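Local structure of transcriptional regulator containing CBS domains (Streptococcus pneumoniae, 6UOF) at residues A[1-6]-A[81-86]; A[8-13]-A[110-115]; A[17-22]-A[40-45]; A[25-30]-A[52-57]; A[75-80]-A[96-101]. The protein probably regulates transcription, with this tandem pair of CBS domains likely forming its ligand-sensing regulatory module. All blocks are in the same frame, centred on the assembly; numbering follows the deposited sequence. Where two conformers were deposited one is given.

Interaction 1: A[1-6]-A[81-86]; sequences DILTVE and TNIANV
Leu3 and Val5 pair with Ile83 and Thr81, at the entry to helix 83-93, through two backbone bonds that flank the single bridge between Thr4 and Asn82: Ile83 N gives to Leu3 O at 3.0 Å and Val5 N to Thr81 O at 2.9 Å. The tight part of the contact belongs to Ile83. Its CG1, anti to the carbonyl carbon (chi1 -72°), presses on Thr4 C at 3.5 Å, and its CD1 reaches Val5 CA at 3.7 Å. A branched residue suits the spot, because CG2 remains for Leu3 CD2. Val5 CG2 lies beside Thr81 CB and touches Val86 CG2 at 4.0 Å. The solvent side is looser and polar. Exposed Asp1 is tethered by one nearly straight bond, Asn82 ND2 to Asp1 OD2 at 3.0 Å, with carboxylate and amide planes 88° apart. Asparagine fits here because the same amide also caps the helix, OD1 accepting from Ala84 N at 2.8 Å. Thr81 OG1 accepts from Gly78 N. Deeper in, Val5 and Val86 rest on Val77 and on Val111 of strand 107-112, so the construct's first residues lie against a loop, helix and strand of the second CBS domain.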
# COMPACT_ATOMS: atom_id res chain seq x y z
N ASP A 1 13.46 9.25 18.55
CA ASP A 1 13.37 7.75 18.52
C ASP A 1 14.21 7.23 17.35
O ASP A 1 14.21 7.87 16.29
CB ASP A 1 11.91 7.28 18.43
CG ASP A 1 11.05 7.66 19.62
OD1 ASP A 1 11.60 7.77 20.75
OD2 ASP A 1 9.83 7.85 19.42
N ILE A 2 14.88 6.10 17.56
CA ILE A 2 15.75 5.52 16.50
C ILE A 2 14.94 4.61 15.56
O ILE A 2 15.40 4.44 14.42
CB ILE A 2 16.95 4.75 17.10
CG1 ILE A 2 16.51 3.61 18.02
CG2 ILE A 2 17.90 5.71 17.80
CD1 ILE A 2 17.65 2.73 18.50
N LEU A 3 13.79 4.06 15.97
CA LEU A 3 13.12 3.07 15.09
C LEU A 3 12.35 3.80 13.98
O LEU A 3 11.36 4.50 14.27
CB LEU A 3 12.21 2.14 15.89
CG LEU A 3 11.60 0.99 15.08
CD1 LEU A 3 12.68 0.12 14.46
CD2 LEU A 3 10.68 0.15 15.93
N THR A 4 12.80 3.61 12.74
CA THR A 4 12.19 4.26 11.56
C THR A 4 11.59 3.24 10.59
O THR A 4 11.86 2.04 10.72
CB THR A 4 13.26 5.09 10.83
OG1 THR A 4 14.24 4.13 10.42
CG2 THR A 4 13.89 6.16 11.69
N VAL A 5 10.81 3.74 9.63
CA VAL A 5 10.19 2.91 8.56
C VAL A 5 11.25 2.10 7.80
O VAL A 5 10.99 0.95 7.45
CB VAL A 5 9.39 3.84 7.63
CG1 VAL A 5 9.02 3.17 6.32
CG2 VAL A 5 8.15 4.38 8.34
N GLU A 6 12.41 2.70 7.55
CA GLU A 6 13.48 2.01 6.79
C GLU A 6 13.75 0.60 7.36
O GLU A 6 13.97 -0.33 6.57
CB GLU A 6 14.73 2.88 6.85
CG GLU A 6 15.83 2.43 5.91
CD GLU A 6 17.00 3.39 5.81
OE1 GLU A 6 17.17 4.24 6.71
OE2 GLU A 6 17.75 3.28 4.82
N THR A 81 10.73 8.20 8.50
CA THR A 81 9.56 8.43 9.40
C THR A 81 9.66 7.57 10.67
O THR A 81 9.99 6.37 10.56
CB THR A 81 8.25 8.17 8.65
OG1 THR A 81 8.21 9.02 7.50
CG2 THR A 81 7.03 8.39 9.52
N ASN A 82 9.36 8.18 11.82
CA ASN A 82 9.35 7.53 13.16
C ASN A 82 8.22 6.49 13.21
O ASN A 82 7.05 6.86 12.94
CB ASN A 82 9.17 8.55 14.28
CG ASN A 82 9.41 7.99 15.67
OD1 ASN A 82 9.21 6.79 15.93
ND2 ASN A 82 9.78 8.85 16.60
N ILE A 83 8.54 5.25 13.57
CA ILE A 83 7.52 4.17 13.67
C ILE A 83 6.49 4.52 14.75
O ILE A 83 5.31 4.15 14.55
CB ILE A 83 8.20 2.81 13.92
CG1 ILE A 83 8.91 2.31 12.66
CG2 ILE A 83 7.21 1.77 14.43
CD1 ILE A 83 7.99 2.09 11.48
N ALA A 84 6.88 5.18 15.84
CA ALA A 84 5.91 5.55 16.91
C ALA A 84 4.77 6.37 16.31
O ALA A 84 3.61 6.13 16.64
CB ALA A 84 6.60 6.31 18.01
N ASN A 85 5.11 7.33 15.45
CA ASN A 85 4.08 8.20 14.80
C ASN A 85 3.21 7.36 13.86
O ASN A 85 1.98 7.55 13.87
CB ASN A 85 4.75 9.36 14.06
CG ASN A 85 5.43 10.32 15.01
OD1 ASN A 85 5.16 10.31 16.21
ND2 ASN A 85 6.30 11.16 14.48
N VAL A 86 3.82 6.46 13.09
CA VAL A 86 3.05 5.57 12.17
C VAL A 86 2.08 4.72 12.99
O VAL A 86 0.91 4.60 12.61
CB VAL A 86 3.99 4.69 11.33
CG1 VAL A 86 3.22 3.69 10.48
CG2 VAL A 86 4.92 5.52 10.47

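Interaction 2: A[8-13]-A[110-115]; sequences LYRPSH and VVTRRD
Arg10 and Val110 form an antiparallel hydrogen-bonded pair, each N-H giving to the other's carbonyl, and the arginine then runs on to Asp115. In the conformer described, CB lies 3.8 Å from Val110 O. CG stands anti to the carbonyl carbon (chi1 -62°), and from there the chain is extended to NE. CD passes Thr112 CG2 at 3.9 Å. NE gives to Asp115 OD2 at 2.8 Å, and NH2 gives to the same oxygen at 3.0 Å, with a weak bond to OD1. This side-on salt bridge is nearly coplanar, the two planes 6° apart. NH2 also comes within 3.5 Å of Arg114 NH1; that like-charge approach is probably eased by Asp115, whose OD1 pairs with Arg114 NH2 at 2.8 Å. A water links Asp115 OD2 with Leu8 O and Thr112 N. Thr112 caps the following helix, its OG1 accepting from Asp115 N; this Thr-x-x-Asp pattern is one that, in nucleotide-binding CBS domains, often serves the ribose. Strand 107-112 runs between strands 10-11 and 97-101 in the antiparallel sheet, while Tyr15 of helix 12-15 packs on Arg10, Val110 and Thr112.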
# COMPACT_ATOMS: atom_id res chain seq x y z
N LEU A 8 11.76 -1.50 8.95
CA LEU A 8 10.58 -2.41 8.98
C LEU A 8 9.86 -2.58 7.65
O LEU A 8 9.08 -3.53 7.53
CB LEU A 8 9.57 -1.83 9.98
CG LEU A 8 9.80 -2.16 11.45
CD1 LEU A 8 8.86 -1.36 12.33
CD2 LEU A 8 9.60 -3.64 11.68
N TYR A 9 10.14 -1.72 6.67
CA TYR A 9 9.27 -1.73 5.47
C TYR A 9 9.57 -2.93 4.57
O TYR A 9 10.64 -3.56 4.66
CB TYR A 9 9.34 -0.39 4.73
CG TYR A 9 10.39 -0.30 3.66
CD1 TYR A 9 11.73 -0.18 3.99
CD2 TYR A 9 10.05 -0.33 2.31
CE1 TYR A 9 12.70 -0.09 3.00
CE2 TYR A 9 11.00 -0.26 1.32
CZ TYR A 9 12.33 -0.13 1.67
OH TYR A 9 13.28 -0.04 0.69
N ARG A 10 8.58 -3.27 3.75
CA ARG A 10 8.66 -4.36 2.75
C ARG A 10 8.73 -3.77 1.35
O ARG A 10 7.81 -3.07 0.93
CB ARG A 10 7.42 -5.24 2.86
CG ARG A 10 7.29 -5.90 4.23
CD ARG A 10 6.01 -6.69 4.37
NE ARG A 10 5.93 -7.35 5.66
CZ ARG A 10 6.03 -8.66 5.86
NH1 ARG A 10 6.10 -9.49 4.83
NH2 ARG A 10 6.08 -9.14 7.09
N PRO A 11 9.83 -4.00 0.60
CA PRO A 11 9.92 -3.51 -0.78
C PRO A 11 8.72 -3.94 -1.62
O PRO A 11 8.17 -5.01 -1.40
CB PRO A 11 11.23 -4.13 -1.27
CG PRO A 11 12.08 -4.17 -0.03
CD PRO A 11 11.11 -4.57 1.06
N SER A 12 8.37 -3.13 -2.63
CA SER A 12 7.12 -3.36 -3.41
C SER A 12 7.09 -4.73 -4.10
O SER A 12 6.00 -5.30 -4.21
CB SER A 12 6.92 -2.24 -4.40
OG SER A 12 8.00 -2.18 -5.32
N HIS A 13 8.22 -5.24 -4.59
CA HIS A 13 8.16 -6.57 -5.26
C HIS A 13 7.90 -7.71 -4.27
O HIS A 13 7.40 -8.76 -4.72
CB HIS A 13 9.42 -6.82 -6.06
CG HIS A 13 10.64 -6.78 -5.22
ND1 HIS A 13 11.33 -5.60 -5.00
CD2 HIS A 13 11.28 -7.74 -4.53
CE1 HIS A 13 12.36 -5.85 -4.21
NE2 HIS A 13 12.35 -7.15 -3.91
N VAL A 110 5.87 -0.92 1.34
CA VAL A 110 4.80 -0.69 2.34
C VAL A 110 5.29 -1.02 3.74
O VAL A 110 6.27 -1.77 3.90
CB VAL A 110 3.56 -1.56 2.06
CG1 VAL A 110 3.05 -1.43 0.64
CG2 VAL A 110 3.81 -3.02 2.42
N VAL A 111 4.61 -0.48 4.74
CA VAL A 111 4.76 -0.95 6.15
C VAL A 111 3.42 -1.59 6.53
O VAL A 111 2.35 -1.04 6.18
CB VAL A 111 5.17 0.14 7.15
CG1 VAL A 111 6.53 0.70 6.83
CG2 VAL A 111 4.15 1.25 7.29
N THR A 112 3.49 -2.74 7.17
CA THR A 112 2.25 -3.45 7.57
C THR A 112 1.98 -3.25 9.06
O THR A 112 2.93 -3.10 9.85
CB THR A 112 2.30 -4.95 7.26
OG1 THR A 112 3.23 -5.51 8.19
CG2 THR A 112 2.67 -5.26 5.82
N ARG A 113 0.71 -3.33 9.42
CA ARG A 113 0.28 -3.16 10.83
C ARG A 113 0.95 -4.21 11.72
O ARG A 113 1.46 -3.85 12.79
CB ARG A 113 -1.25 -3.28 10.91
CG ARG A 113 -1.81 -3.00 12.29
CD ARG A 113 -3.30 -3.32 12.30
NE ARG A 113 -3.85 -2.97 13.60
CZ ARG A 113 -4.44 -1.81 13.91
NH1 ARG A 113 -4.59 -0.85 13.01
NH2 ARG A 113 -4.86 -1.60 15.14
N ARG A 114 0.96 -5.47 11.29
CA ARG A 114 1.54 -6.53 12.15
C ARG A 114 3.01 -6.23 12.44
O ARG A 114 3.45 -6.39 13.58
CB ARG A 114 1.41 -7.91 11.50
CG ARG A 114 1.63 -9.06 12.46
CD ARG A 114 2.07 -10.37 11.83
NE ARG A 114 3.52 -10.50 11.76
CZ ARG A 114 4.30 -10.12 10.75
NH1 ARG A 114 3.77 -9.58 9.66
NH2 ARG A 114 5.60 -10.30 10.82
N ASP A 115 3.77 -5.80 11.43
CA ASP A 115 5.21 -5.53 11.69
C ASP A 115 5.36 -4.35 12.64
O ASP A 115 6.22 -4.40 13.53
CB ASP A 115 5.95 -5.30 10.38
CG ASP A 115 6.10 -6.55 9.53
OD1 ASP A 115 6.13 -7.66 10.12
OD2 ASP A 115 6.23 -6.41 8.30
O HOH W 1 6.16 -3.84 7.25

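Interaction 3: A[17-22]-A[40-45]; sequences FLRETD and PVINQH
Leu18 and Arg19 pair in parallel with Val41 and Ile42, joining the two strands of a beta-alpha-beta unit whose helix, 24-34, connects them within the first CBS domain. Leu18 N gives to Pro40 O, Ile42 N to Leu18 O, and Glu20 N to Ile42 O, a ladder that sets the side chains in register. Ile42 is the chief bump. With CG1 between the backbone N and the carbonyl carbon (chi1 60°), it fills the angle between Phe17 and Arg19: its CD1 meets Phe17 CE2 at 3.8 Å, and its CG1 lies 4.2 Å from Arg19 CG. Phe17 CE2 in turn stands 3.9 Å above the centre of the Arg19 guanidinium, whose flatness allows this close approach over its face. Val41 sends CG1 into the hollow beside Glu20, 3.5 Å from its N and 3.8 Å from its CB; beta-branching suits both strand and hollow. A type I turn follows from Arg19 to Asp22, and Asp22 OD2 accepts from Arg19 N. Beyond the strands, Glu20 lies alongside Asn43, whose OD1 forms an Asx turn with His45 N. A water gives to Glu20 OE2 at 2.7 Å and accepts from Gln44 N at 2.9 Å.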
# COMPACT_ATOMS: atom_id res chain seq x y z
N PHE A 17 2.24 -4.86 -5.54
CA PHE A 17 1.74 -3.53 -5.94
C PHE A 17 0.94 -3.72 -7.22
O PHE A 17 1.11 -4.73 -7.92
CB PHE A 17 2.87 -2.52 -6.17
CG PHE A 17 3.72 -2.84 -7.37
CD1 PHE A 17 4.74 -3.78 -7.31
CD2 PHE A 17 3.48 -2.19 -8.58
CE1 PHE A 17 5.49 -4.07 -8.44
CE2 PHE A 17 4.24 -2.48 -9.70
CZ PHE A 17 5.24 -3.42 -9.63
N LEU A 18 0.08 -2.75 -7.49
CA LEU A 18 -0.68 -2.75 -8.77
C LEU A 18 -0.41 -1.48 -9.55
O LEU A 18 0.03 -0.49 -8.97
CB LEU A 18 -2.17 -2.88 -8.47
CG LEU A 18 -2.58 -4.32 -8.16
CD1 LEU A 18 -3.73 -4.39 -7.19
CD2 LEU A 18 -2.87 -5.12 -9.41
N ARG A 19 -0.58 -1.58 -10.86
CA ARG A 19 -0.49 -0.41 -11.75
C ARG A 19 -1.91 0.09 -12.00
O ARG A 19 -2.86 -0.75 -12.02
CB ARG A 19 0.26 -0.77 -13.03
CG ARG A 19 1.71 -1.14 -12.76
CD ARG A 19 2.54 -1.35 -14.02
NE ARG A 19 4.00 -1.41 -13.77
CZ ARG A 19 4.71 -2.51 -13.62
NH1 ARG A 19 6.00 -2.43 -13.33
NH2 ARG A 19 4.15 -3.70 -13.72
N GLU A 20 -2.07 1.39 -12.21
CA GLU A 20 -3.46 1.91 -12.35
C GLU A 20 -4.11 1.34 -13.62
O GLU A 20 -5.36 1.33 -13.68
CB GLU A 20 -3.46 3.42 -12.19
CG GLU A 20 -2.91 4.12 -13.38
CD GLU A 20 -2.99 5.64 -13.39
OE1 GLU A 20 -3.47 6.23 -12.41
OE2 GLU A 20 -2.60 6.21 -14.39
N THR A 21 -3.31 0.86 -14.58
CA THR A 21 -3.77 0.24 -15.85
C THR A 21 -3.93 -1.28 -15.73
O THR A 21 -4.37 -1.90 -16.71
CB THR A 21 -2.87 0.65 -17.01
OG1 THR A 21 -1.53 0.43 -16.57
CG2 THR A 21 -3.07 2.09 -17.41
N ASP A 22 -3.54 -1.86 -14.59
CA ASP A 22 -3.89 -3.28 -14.32
C ASP A 22 -5.42 -3.36 -14.14
O ASP A 22 -6.09 -2.31 -14.04
CB ASP A 22 -3.15 -3.82 -13.09
CG ASP A 22 -1.65 -4.06 -13.27
OD1 ASP A 22 -1.25 -4.38 -14.40
OD2 ASP A 22 -0.91 -3.96 -12.27
N PRO A 40 -0.69 -0.72 -2.70
CA PRO A 40 -0.52 0.60 -3.31
C PRO A 40 -0.67 0.46 -4.83
O PRO A 40 -0.35 -0.57 -5.41
CB PRO A 40 0.92 0.98 -2.95
CG PRO A 40 1.64 -0.36 -2.82
CD PRO A 40 0.59 -1.30 -2.25
N VAL A 41 -1.12 1.55 -5.44
CA VAL A 41 -1.28 1.63 -6.92
C VAL A 41 -0.40 2.75 -7.46
O VAL A 41 -0.45 3.86 -6.92
CB VAL A 41 -2.75 1.89 -7.29
CG1 VAL A 41 -2.90 1.81 -8.79
CG2 VAL A 41 -3.69 0.91 -6.60
N ILE A 42 0.35 2.43 -8.52
CA ILE A 42 1.24 3.45 -9.14
C ILE A 42 0.81 3.76 -10.57
O ILE A 42 0.25 2.91 -11.26
CB ILE A 42 2.71 2.99 -9.13
CG1 ILE A 42 2.92 1.68 -9.90
CG2 ILE A 42 3.22 2.94 -7.70
CD1 ILE A 42 4.38 1.30 -10.11
N ASN A 43 1.15 4.97 -11.00
CA ASN A 43 0.94 5.33 -12.42
C ASN A 43 2.23 5.02 -13.20
O ASN A 43 3.19 4.45 -12.63
CB ASN A 43 0.47 6.78 -12.57
CG ASN A 43 1.50 7.80 -12.16
OD1 ASN A 43 2.66 7.47 -11.94
ND2 ASN A 43 1.08 9.06 -12.08
N GLN A 44 2.24 5.40 -14.47
CA GLN A 44 3.40 5.07 -15.36
C GLN A 44 4.64 5.92 -15.01
O GLN A 44 5.70 5.65 -15.60
CB GLN A 44 3.01 5.25 -16.83
CG GLN A 44 2.72 6.69 -17.23
CD GLN A 44 2.29 6.82 -18.67
OE1 GLN A 44 2.90 6.26 -19.59
NE2 GLN A 44 1.26 7.60 -18.90
N HIS A 45 4.51 6.86 -14.08
CA HIS A 45 5.64 7.68 -13.54
C HIS A 45 6.09 7.10 -12.19
O HIS A 45 6.96 7.70 -11.55
CB HIS A 45 5.20 9.13 -13.39
CG HIS A 45 4.65 9.70 -14.65
ND1 HIS A 45 5.46 10.09 -15.69
CD2 HIS A 45 3.38 9.91 -15.05
CE1 HIS A 45 4.71 10.52 -16.68
NE2 HIS A 45 3.43 10.42 -16.31
O HOH W 2 4.56 1.58 -13.74
O HOH W 3 -0.35 5.46 -15.69
O HOH W 4 -1.71 9.26 -13.12

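Interaction 4: A[25-30]-A[52-57]; sequences KDYLDL and VTMRDA
Tyr27 and Leu28 of helix 24-34 pack on Val52, Met54 and Ala57, a mainly apolar contact between that helix and the turn from strand 48-52 into short helix 54-57. Tyr27 carries it. With CG anti to the backbone N (chi1 163°), its ring has Val52 and Ala57 on the same side: Val52 CG2 lies over the face, Val52 CG1 is 3.8 Å from Tyr27 CD1, and Ala57 CB is 3.7 Å from Tyr27 CD2. A small alanine suits a place where the ring comes so near the helix. In this first CBS domain the helix belongs to a beta-alpha-beta unit, and Tyr27 and Val52 also touch Leu18 of strand 18-19. The partner helix opens with a capping box: Thr53 OG1 accepts from Asp56 N at 3.2 Å, while Asp56 OD2 accepts from Thr53 N at 3.0 Å and is hydrogen-bonded to Ser71 OG. Tyr27 OH rests close to Met54 N without bonding to it; its hydrogen bond is with Ser37 O. Met54, a selenomethionine bent at chi2 and chi3, sets SE at the ring edge, 5.3 Å from the ring centroid, a Met-aromatic contact. Leu28 CD2 meets the same SE at 4.1 Å.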
# COMPACT_ATOMS: atom_id res chain seq x y z
N LYS A 25 -9.16 -8.20 -12.25
CA LYS A 25 -8.70 -9.62 -12.36
C LYS A 25 -7.25 -9.70 -11.86
O LYS A 25 -6.92 -10.65 -11.12
CB LYS A 25 -8.77 -10.13 -13.80
CG LYS A 25 -8.20 -11.53 -14.01
CD LYS A 25 -8.10 -11.96 -15.46
CE LYS A 25 -7.32 -13.24 -15.66
NZ LYS A 25 -5.89 -13.09 -15.29
N ASP A 26 -6.40 -8.77 -12.28
CA ASP A 26 -4.99 -8.77 -11.84
C ASP A 26 -4.92 -8.62 -10.32
O ASP A 26 -4.08 -9.29 -9.69
CB ASP A 26 -4.19 -7.66 -12.52
CG ASP A 26 -4.08 -7.81 -14.02
OD1 ASP A 26 -3.97 -8.95 -14.49
OD2 ASP A 26 -4.13 -6.77 -14.71
N TYR A 27 -5.77 -7.77 -9.74
CA TYR A 27 -5.81 -7.58 -8.26
C TYR A 27 -6.20 -8.90 -7.58
O TYR A 27 -5.49 -9.35 -6.65
CB TYR A 27 -6.78 -6.47 -7.88
CG TYR A 27 -7.18 -6.48 -6.43
CD1 TYR A 27 -6.37 -5.95 -5.44
CD2 TYR A 27 -8.35 -7.11 -6.04
CE1 TYR A 27 -6.73 -5.99 -4.11
CE2 TYR A 27 -8.70 -7.18 -4.70
CZ TYR A 27 -7.88 -6.65 -3.74
OH TYR A 27 -8.23 -6.70 -2.41
N LEU A 28 -7.27 -9.54 -8.04
CA LEU A 28 -7.73 -10.81 -7.41
C LEU A 28 -6.64 -11.87 -7.52
O LEU A 28 -6.45 -12.63 -6.54
CB LEU A 28 -9.04 -11.26 -8.06
CG LEU A 28 -10.23 -10.33 -7.83
CD1 LEU A 28 -11.46 -10.80 -8.60
CD2 LEU A 28 -10.56 -10.19 -6.35
N ASP A 29 -5.92 -11.93 -8.64
CA ASP A 29 -4.83 -12.91 -8.81
C ASP A 29 -3.71 -12.60 -7.81
O ASP A 29 -3.12 -13.55 -7.24
CB ASP A 29 -4.28 -12.90 -10.24
CG ASP A 29 -5.26 -13.38 -11.30
OD1 ASP A 29 -6.25 -14.05 -10.93
OD2 ASP A 29 -5.01 -13.09 -12.49
N LEU A 30 -3.38 -11.31 -7.63
CA LEU A 30 -2.27 -10.93 -6.71
C LEU A 30 -2.67 -11.27 -5.27
O LEU A 30 -1.79 -11.69 -4.49
CB LEU A 30 -1.95 -9.44 -6.86
CG LEU A 30 -0.66 -9.00 -6.18
CD1 LEU A 30 0.55 -9.71 -6.76
CD2 LEU A 30 -0.49 -7.50 -6.25
N VAL A 52 -5.68 0.04 -3.29
CA VAL A 52 -6.83 -0.83 -3.66
C VAL A 52 -6.99 -1.90 -2.57
O VAL A 52 -5.99 -2.54 -2.18
CB VAL A 52 -6.70 -1.41 -5.08
CG1 VAL A 52 -5.43 -2.22 -5.29
CG2 VAL A 52 -7.92 -2.22 -5.48
N THR A 53 -8.22 -2.02 -2.07
CA THR A 53 -8.59 -2.98 -1.00
C THR A 53 -9.70 -3.89 -1.52
O THR A 53 -10.25 -3.65 -2.58
CB THR A 53 -9.08 -2.23 0.24
OG1 THR A 53 -10.37 -1.69 -0.06
CG2 THR A 53 -8.12 -1.13 0.65
N MSE A 54 -10.03 -4.92 -0.75
CA MSE A 54 -11.07 -5.84 -1.18
C MSE A 54 -12.42 -5.13 -1.17
O MSE A 54 -13.29 -5.43 -1.98
CB MSE A 54 -11.07 -7.10 -0.32
CG MSE A 54 -12.00 -8.18 -0.83
SE MSE A 54 -11.61 -8.90 -2.61
CE MSE A 54 -9.97 -9.89 -2.22
N ARG A 55 -12.61 -4.16 -0.25
CA ARG A 55 -13.84 -3.37 -0.27
C ARG A 55 -13.95 -2.62 -1.61
O ARG A 55 -15.05 -2.50 -2.15
CB ARG A 55 -13.85 -2.37 0.89
CG ARG A 55 -15.01 -1.38 0.86
CD ARG A 55 -15.05 -0.47 2.08
NE ARG A 55 -14.16 0.69 2.00
CZ ARG A 55 -14.54 1.94 1.75
NH1 ARG A 55 -15.82 2.24 1.56
NH2 ARG A 55 -13.64 2.91 1.70
N ASP A 56 -12.83 -2.14 -2.12
CA ASP A 56 -12.84 -1.37 -3.39
C ASP A 56 -13.10 -2.27 -4.61
O ASP A 56 -13.83 -1.83 -5.51
CB ASP A 56 -11.49 -0.72 -3.64
CG ASP A 56 -11.08 0.34 -2.64
OD1 ASP A 56 -11.97 1.04 -2.14
OD2 ASP A 56 -9.87 0.49 -2.41
N ALA A 57 -12.54 -3.48 -4.63
CA ALA A 57 -12.49 -4.26 -5.89
C ALA A 57 -13.31 -5.56 -5.87
O ALA A 57 -13.60 -6.05 -6.97
CB ALA A 57 -11.05 -4.59 -6.18

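Interaction 5: A[75-80]-A[96-101]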
# COMPACT_ATOMS: atom_id res chain seq x y z
N PHE A 75 -2.42 8.91 3.62
CA PHE A 75 -1.35 8.58 4.59
C PHE A 75 -0.22 7.89 3.84
O PHE A 75 -0.41 6.79 3.32
CB PHE A 75 -1.91 7.75 5.75
CG PHE A 75 -0.93 7.44 6.85
CD1 PHE A 75 0.09 8.32 7.18
CD2 PHE A 75 -1.12 6.33 7.65
CE1 PHE A 75 0.97 8.03 8.21
CE2 PHE A 75 -0.26 6.05 8.69
CZ PHE A 75 0.78 6.91 8.97
N LEU A 76 0.91 8.59 3.76
CA LEU A 76 2.14 8.11 3.10
C LEU A 76 3.30 8.37 4.06
O LEU A 76 3.25 9.38 4.78
CB LEU A 76 2.36 8.87 1.79
CG LEU A 76 1.26 8.71 0.75
CD1 LEU A 76 1.43 9.72 -0.39
CD2 LEU A 76 1.21 7.30 0.21
N VAL A 77 4.27 7.48 4.07
CA VAL A 77 5.46 7.69 4.94
C VAL A 77 6.74 7.57 4.10
O VAL A 77 6.67 7.12 2.95
CB VAL A 77 5.46 6.69 6.11
CG1 VAL A 77 4.21 6.86 6.97
CG2 VAL A 77 5.61 5.26 5.62
N GLY A 78 7.85 8.01 4.69
CA GLY A 78 9.19 7.89 4.09
C GLY A 78 10.08 7.01 4.94
O GLY A 78 9.70 6.66 6.08
N LEU A 79 11.27 6.70 4.42
CA LEU A 79 12.24 5.84 5.14
C LEU A 79 12.59 6.43 6.51
O LEU A 79 12.79 5.63 7.45
CB LEU A 79 13.49 5.67 4.27
CG LEU A 79 13.29 4.92 2.96
CD1 LEU A 79 14.58 4.85 2.15
CD2 LEU A 79 12.76 3.51 3.18
N SER A 80 12.69 7.75 6.64
CA SER A 80 13.12 8.36 7.93
C SER A 80 11.95 8.55 8.90
O SER A 80 12.21 8.99 10.03
CB SER A 80 13.82 9.68 7.71
OG SER A 80 12.92 10.66 7.22
N GLU A 96 -4.23 -1.01 7.95
CA GLU A 96 -3.55 -2.34 7.89
C GLU A 96 -2.22 -2.21 7.15
O GLU A 96 -1.31 -3.00 7.36
CB GLU A 96 -4.42 -3.36 7.15
CG GLU A 96 -5.68 -3.78 7.90
CD GLU A 96 -5.46 -4.84 8.97
OE1 GLU A 96 -6.45 -5.51 9.32
OE2 GLU A 96 -4.31 -5.01 9.42
N MSE A 97 -2.09 -1.16 6.33
CA MSE A 97 -0.92 -1.03 5.40
C MSE A 97 -0.77 0.46 5.09
O MSE A 97 -1.77 1.15 5.01
CB MSE A 97 -1.23 -1.81 4.12
CG MSE A 97 -0.21 -1.77 3.00
SE MSE A 97 -0.40 -0.22 1.83
CE MSE A 97 -2.08 -0.33 0.86
N VAL A 98 0.47 0.94 5.01
CA VAL A 98 0.75 2.31 4.62
C VAL A 98 1.84 2.29 3.55
O VAL A 98 2.89 1.66 3.73
CB VAL A 98 1.18 3.19 5.80
CG1 VAL A 98 1.36 4.64 5.38
CG2 VAL A 98 0.20 3.08 6.96
N PRO A 99 1.63 2.96 2.39
CA PRO A 99 2.69 3.03 1.39
C PRO A 99 3.89 3.87 1.84
O PRO A 99 3.74 4.86 2.53
CB PRO A 99 2.01 3.70 0.19
CG PRO A 99 0.53 3.53 0.44
CD PRO A 99 0.40 3.64 1.95
N VAL A 100 5.07 3.41 1.41
CA VAL A 100 6.36 4.11 1.69
C VAL A 100 6.80 4.74 0.36
O VAL A 100 6.89 3.99 -0.62
CB VAL A 100 7.41 3.14 2.24
CG1 VAL A 100 8.72 3.85 2.54
CG2 VAL A 100 6.90 2.41 3.48
N VAL A 101 7.11 6.03 0.38
CA VAL A 101 7.46 6.74 -0.88
C VAL A 101 8.72 7.58 -0.70
O VAL A 101 9.08 7.96 0.42
CB VAL A 101 6.30 7.65 -1.33
CG1 VAL A 101 5.05 6.85 -1.66
CG2 VAL A 101 6.00 8.77 -0.34
O HOH W 5 11.59 7.98 1.75
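Val77 and Val100 are bridged by their backbones, Val77 N giving to Pro99 O at 3.1 Å and Val101 N to Val77 O at 2.8 Å, while the touching parts run 56° apart. Proline suits its place because only its carbonyl is needed here; its CD carbon packs against Phe75 O. Val98 CG1, anti to the backbone N (chi1 -176°), stands over one face of the Phe75 ring, 3.9 Å from the centroid and 15° off the normal, a CH-pi contact, and CG2 comes to 3.5 Å from Phe75 CE2. Val77 divides its two methyls, CG1 meeting Val98 CG1 and CG2 reaching Val100 CG2 at 3.8 Å; beta-branched valines suit such extended chains. At one flank Leu76 CD2 rests on Pro99 CB at 3.7 Å. At the other, beyond Gly78, a water replaces the direct backbone bond: it accepts from Leu79 N and gives to Val101 O at 2.8 Å. Segment 75-80, helix 83-93 and strand 97-101 follow one another much like the beta-alpha-beta unit of the first CBS domain, though 75-80 is no regular strand. Strand 97-101 pairs along its other side with strand 107-112, where Val98 and Val100 touch Val111. Helix 83-93 lies against the pair through Val86 on Val77 and Met90 on Val98, Val5 of helix 5-8 touches Val77 and Val100, and the Phe75 ring meets that of Phe95 edge-to-face.

In the fold
Interactions 1, 2 and 5 cluster around the sheet of strands 97-101 and 107-112, where residues 1-13 pack onto the second CBS half. The centres of 2 and 5 lie about 9 Å apart and those of 1 and 5 about 10 Å; interactions 1 and 2 touch where Val5 CG1 packs on Val111 CG1 at 3.6 Å. Interactions 3 and 4 make a second cluster, centres about 12 Å apart, touching where Leu18 CD1 packs on Val52 CG1 at 3.3 Å. The halves meet where Pro40 N approaches Met97 CE at 3.8 Å and Pro40 CD packs on Val110 CG1. A bound sodium ion lies about 6 Å from the Arg10 side chain; a polyether, probably from the crystallisation liquor, sits near Ile83.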